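PDB 6EJQ: terminase, small subunit, which probably recognises the packaging initiation site on viral DNA and regulates the ATPase of the large terminase subunit, assembling as a nine-subunit ring. Local coordinates for residues B[10-15]-B[40-45]. Numbering follows the deposited sequence.
Sequences DRVLKL and EEVLHV
Helical segments 10-15 and 40-45, parts of helices 4-17 and 39-53, come closest at V12 and V42, whose CA atoms lie 6.9 Å apart. No hydrogen bond or ion pair links the segments; three valines make the whole join, and it is purely apolar. V12 carries one side alone. Its CB points toward the other helix, and CG1, anti to the backbone N (chi1 165°), is the branch that goes furthest across, reaching both partners on 40-45. The tighter of the two meetings is with V45, whose CB points back toward helix 4-17: CG1 of V12 lies 3.6 Å from CG1 of V45, an ordinary van der Waals approach. That same V45 methyl also sits 3.8 Å from CB of V12 and 4.1 Å from its CG2, so it rests against the branch point of V12 instead of meeting a single methyl. V42, one turn earlier on its helix, touches more lightly, its CG1 standing 4.0 Å from CG1 of V12. V12 CG1 is therefore shared between residues spaced i and i+3, which lie on one side of helix 39-53, and the side chains pass each other at a slant. V12 and V42 are buried, whereas V45 is partly exposed.

This is plain hydrophobic core packing between the first and third helices of the N-terminal domain, whose family belongs to the helix-turn-helix clan. Beyond the valine patch, V12 also packs on L46 further along helix 39-53 and on L29 of helix 22-33, while F8 of helix 4-17 lies against V45 and E41. L15 turns to I25 and L29, so helix 22-33 completes a compact three-helix bundle.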
ATOM      1  N   ASP B  10     -22.175   2.244  34.350  1.00 51.20           N
ATOM      2  CA  ASP B  10     -21.025   2.254  33.438  1.00 51.67           C
ATOM      3  C   ASP B  10     -20.432   0.869  33.254  1.00 50.73           C
ATOM      4  O   ASP B  10     -20.094   0.494  32.135  1.00 48.65           O
ATOM      5  CB  ASP B  10     -19.932   3.214  33.917  1.00 50.81           C
ATOM      6  CG  ASP B  10     -20.320   4.671  33.764  1.00 53.16           C
ATOM      7  OD1 ASP B  10     -21.329   4.969  33.081  1.00 51.79           O
ATOM      8  OD2 ASP B  10     -19.602   5.525  34.336  1.00 58.85           O
ATOM      9  N   ARG B  11     -20.317   0.118  34.346  1.00 50.85           N
ATOM     10  CA  ARG B  11     -19.728  -1.209  34.296  1.00 51.46           C
ATOM     11  C   ARG B  11     -20.620  -2.253  33.577  1.00 49.05           C
ATOM     12  O   ARG B  11     -20.097  -3.144  32.905  1.00 43.69           O
ATOM     13  CB  ARG B  11     -19.328  -1.666  35.699  1.00 57.07           C
ATOM     14  CG  ARG B  11     -18.482  -2.931  35.688  1.00 64.32           C
ATOM     15  CD  ARG B  11     -17.450  -2.989  36.808  1.00 69.18           C
ATOM     16  NE  ARG B  11     -16.858  -4.328  36.887  1.00 74.11           N
ATOM     17  CZ  ARG B  11     -15.974  -4.839  36.022  1.00 77.49           C
ATOM     18  NH1 ARG B  11     -15.521  -4.137  34.976  1.00 76.78           N
ATOM     19  NH2 ARG B  11     -15.530  -6.081  36.205  1.00 79.59           N
ATOM     20  N   VAL B  12     -21.947  -2.131  33.704  1.00 46.33           N
ATOM     21  CA  VAL B  12     -22.884  -2.974  32.952  1.00 44.11           C
ATOM     22  C   VAL B  12     -22.682  -2.732  31.462  1.00 43.07           C
ATOM     23  O   VAL B  12     -22.540  -3.679  30.688  1.00 40.24           O
ATOM     24  CB  VAL B  12     -24.362  -2.678  33.315  1.00 45.65           C
ATOM     25  CG1 VAL B  12     -25.342  -3.277  32.297  1.00 45.70           C
ATOM     26  CG2 VAL B  12     -24.685  -3.206  34.702  1.00 48.53           C
ATOM     27  N   LEU B  13     -22.706  -1.458  31.082  1.00 41.36           N
ATOM     28  CA  LEU B  13     -22.499  -1.030  29.698  1.00 43.18           C
ATOM     29  C   LEU B  13     -21.121  -1.452  29.162  1.00 42.29           C
ATOM     30  O   LEU B  13     -21.022  -1.967  28.050  1.00 40.01           O
ATOM     31  CB  LEU B  13     -22.653   0.495  29.591  1.00 43.88           C
ATOM     32  CG  LEU B  13     -22.507   1.147  28.215  1.00 44.46           C
ATOM     33  CD1 LEU B  13     -23.509   0.573  27.226  1.00 44.60           C
ATOM     34  CD2 LEU B  13     -22.694   2.644  28.347  1.00 45.09           C
ATOM     35  N   LYS B  14     -20.081  -1.248  29.969  1.00 41.07           N
ATOM     36  CA  LYS B  14     -18.719  -1.612  29.601  1.00 42.00           C
ATOM     37  C   LYS B  14     -18.625  -3.089  29.257  1.00 43.07           C
ATOM     38  O   LYS B  14     -18.143  -3.443  28.186  1.00 43.76           O
ATOM     39  CB  LYS B  14     -17.743  -1.293  30.729  1.00 43.28           C
ATOM     40  CG  LYS B  14     -16.285  -1.526  30.367  1.00 47.07           C
ATOM     41  CD  LYS B  14     -15.359  -1.257  31.543  1.00 49.48           C
ATOM     42  CE  LYS B  14     -13.919  -1.583  31.183  1.00 50.93           C
ATOM     43  NZ  LYS B  14     -13.009  -1.631  32.362  1.00 52.33           N
ATOM     44  N   LEU B  15     -19.094  -3.945  30.160  1.00 42.16           N
ATOM     45  CA  LEU B  15     -18.984  -5.386  29.961  1.00 41.39           C
ATOM     46  C   LEU B  15     -19.785  -5.832  28.742  1.00 40.45           C
ATOM     47  O   LEU B  15     -19.334  -6.693  27.990  1.00 40.12           O
ATOM     48  CB  LEU B  15     -19.422  -6.151  31.204  1.00 41.32           C
ATOM     49  CG  LEU B  15     -18.546  -5.979  32.446  1.00 42.59           C
ATOM     50  CD1 LEU B  15     -19.210  -6.653  33.643  1.00 43.30           C
ATOM     51  CD2 LEU B  15     -17.149  -6.533  32.229  1.00 42.79           C
ATOM     52  N   GLU B  40     -32.631  -9.792  33.767  1.00 63.25           N
ATOM     53  CA  GLU B  40     -33.687  -8.831  33.404  1.00 66.25           C
ATOM     54  C   GLU B  40     -33.341  -7.410  33.812  1.00 58.08           C
ATOM     55  O   GLU B  40     -33.626  -6.478  33.072  1.00 52.83           O
ATOM     56  CB  GLU B  40     -35.060  -9.224  33.992  1.00 73.81           C
ATOM     57  CG  GLU B  40     -35.850 -10.224  33.147  1.00 81.39           C
ATOM     58  CD  GLU B  40     -35.135 -11.561  32.945  1.00 89.73           C
ATOM     59  OE1 GLU B  40     -35.234 -12.119  31.827  1.00 97.28           O
ATOM     60  OE2 GLU B  40     -34.463 -12.054  33.889  1.00 88.55           O
ATOM     61  N   GLU B  41     -32.727  -7.251  34.982  1.00 54.98           N
ATOM     62  CA  GLU B  41     -32.262  -5.940  35.415  1.00 51.19           C
ATOM     63  C   GLU B  41     -31.157  -5.430  34.483  1.00 48.15           C
ATOM     64  O   GLU B  41     -31.191  -4.281  34.080  1.00 46.70           O
ATOM     65  CB  GLU B  41     -31.769  -5.966  36.858  1.00 49.66           C
ATOM     66  CG  GLU B  41     -31.550  -4.570  37.428  1.00 51.31           C
ATOM     67  CD  GLU B  41     -30.846  -4.575  38.762  1.00 51.28           C
ATOM     68  OE1 GLU B  41     -30.988  -5.568  39.495  1.00 55.95           O
ATOM     69  OE2 GLU B  41     -30.150  -3.585  39.089  1.00 50.74           O
ATOM     70  N   VAL B  42     -30.198  -6.291  34.146  1.00 47.01           N
ATOM     71  CA  VAL B  42     -29.082  -5.920  33.269  1.00 49.56           C
ATOM     72  C   VAL B  42     -29.610  -5.454  31.921  1.00 48.77           C
ATOM     73  O   VAL B  42     -29.150  -4.441  31.398  1.00 50.31           O
ATOM     74  CB  VAL B  42     -28.044  -7.069  33.114  1.00 47.83           C
ATOM     75  CG1 VAL B  42     -27.086  -6.813  31.953  1.00 49.24           C
ATOM     76  CG2 VAL B  42     -27.252  -7.233  34.399  1.00 45.02           C
ATOM     77  N   LEU B  43     -30.594  -6.173  31.391  1.00 51.36           N
ATOM     78  CA  LEU B  43     -31.243  -5.814  30.124  1.00 52.77           C
ATOM     79  C   LEU B  43     -31.902  -4.443  30.168  1.00 51.41           C
ATOM     80  O   LEU B  43     -31.801  -3.679  29.209  1.00 52.68           O
ATOM     81  CB  LEU B  43     -32.277  -6.876  29.714  1.00 53.48           C
ATOM     82  CG  LEU B  43     -31.711  -8.184  29.162  1.00 55.62           C
ATOM     83  CD1 LEU B  43     -32.824  -9.212  29.017  1.00 57.35           C
ATOM     84  CD2 LEU B  43     -31.014  -7.966  27.822  1.00 56.73           C
ATOM     85  N   HIS B  44     -32.576  -4.141  31.275  1.00 53.77           N
ATOM     86  CA  HIS B  44     -33.189  -2.820  31.476  1.00 53.56           C
ATOM     87  C   HIS B  44     -32.130  -1.735  31.576  1.00 48.24           C
ATOM     88  O   HIS B  44     -32.320  -0.640  31.069  1.00 51.42           O
ATOM     89  CB  HIS B  44     -34.084  -2.799  32.730  1.00 59.20           C
ATOM     90  CG  HIS B  44     -35.408  -3.468  32.534  1.00 64.91           C
ATOM     91  ND1 HIS B  44     -36.332  -3.024  31.613  1.00 69.63           N
ATOM     92  CD2 HIS B  44     -35.967  -4.542  33.139  1.00 68.03           C
ATOM     93  CE1 HIS B  44     -37.400  -3.800  31.655  1.00 70.48           C
ATOM     94  NE2 HIS B  44     -37.202  -4.731  32.570  1.00 71.56           N
ATOM     95  N   VAL B  45     -31.022  -2.044  32.240  1.00 45.11           N
ATOM     96  CA  VAL B  45     -29.920  -1.101  32.386  1.00 45.70           C
ATOM     97  C   VAL B  45     -29.300  -0.806  31.020  1.00 45.29           C
ATOM     98  O   VAL B  45     -29.043   0.358  30.704  1.00 43.44           O
ATOM     99  CB  VAL B  45     -28.845  -1.609  33.376  1.00 46.31           C
ATOM    100  CG1 VAL B  45     -27.611  -0.709  33.369  1.00 46.32           C
ATOM    101  CG2 VAL B  45     -29.419  -1.696  34.791  1.00 46.81           C
TER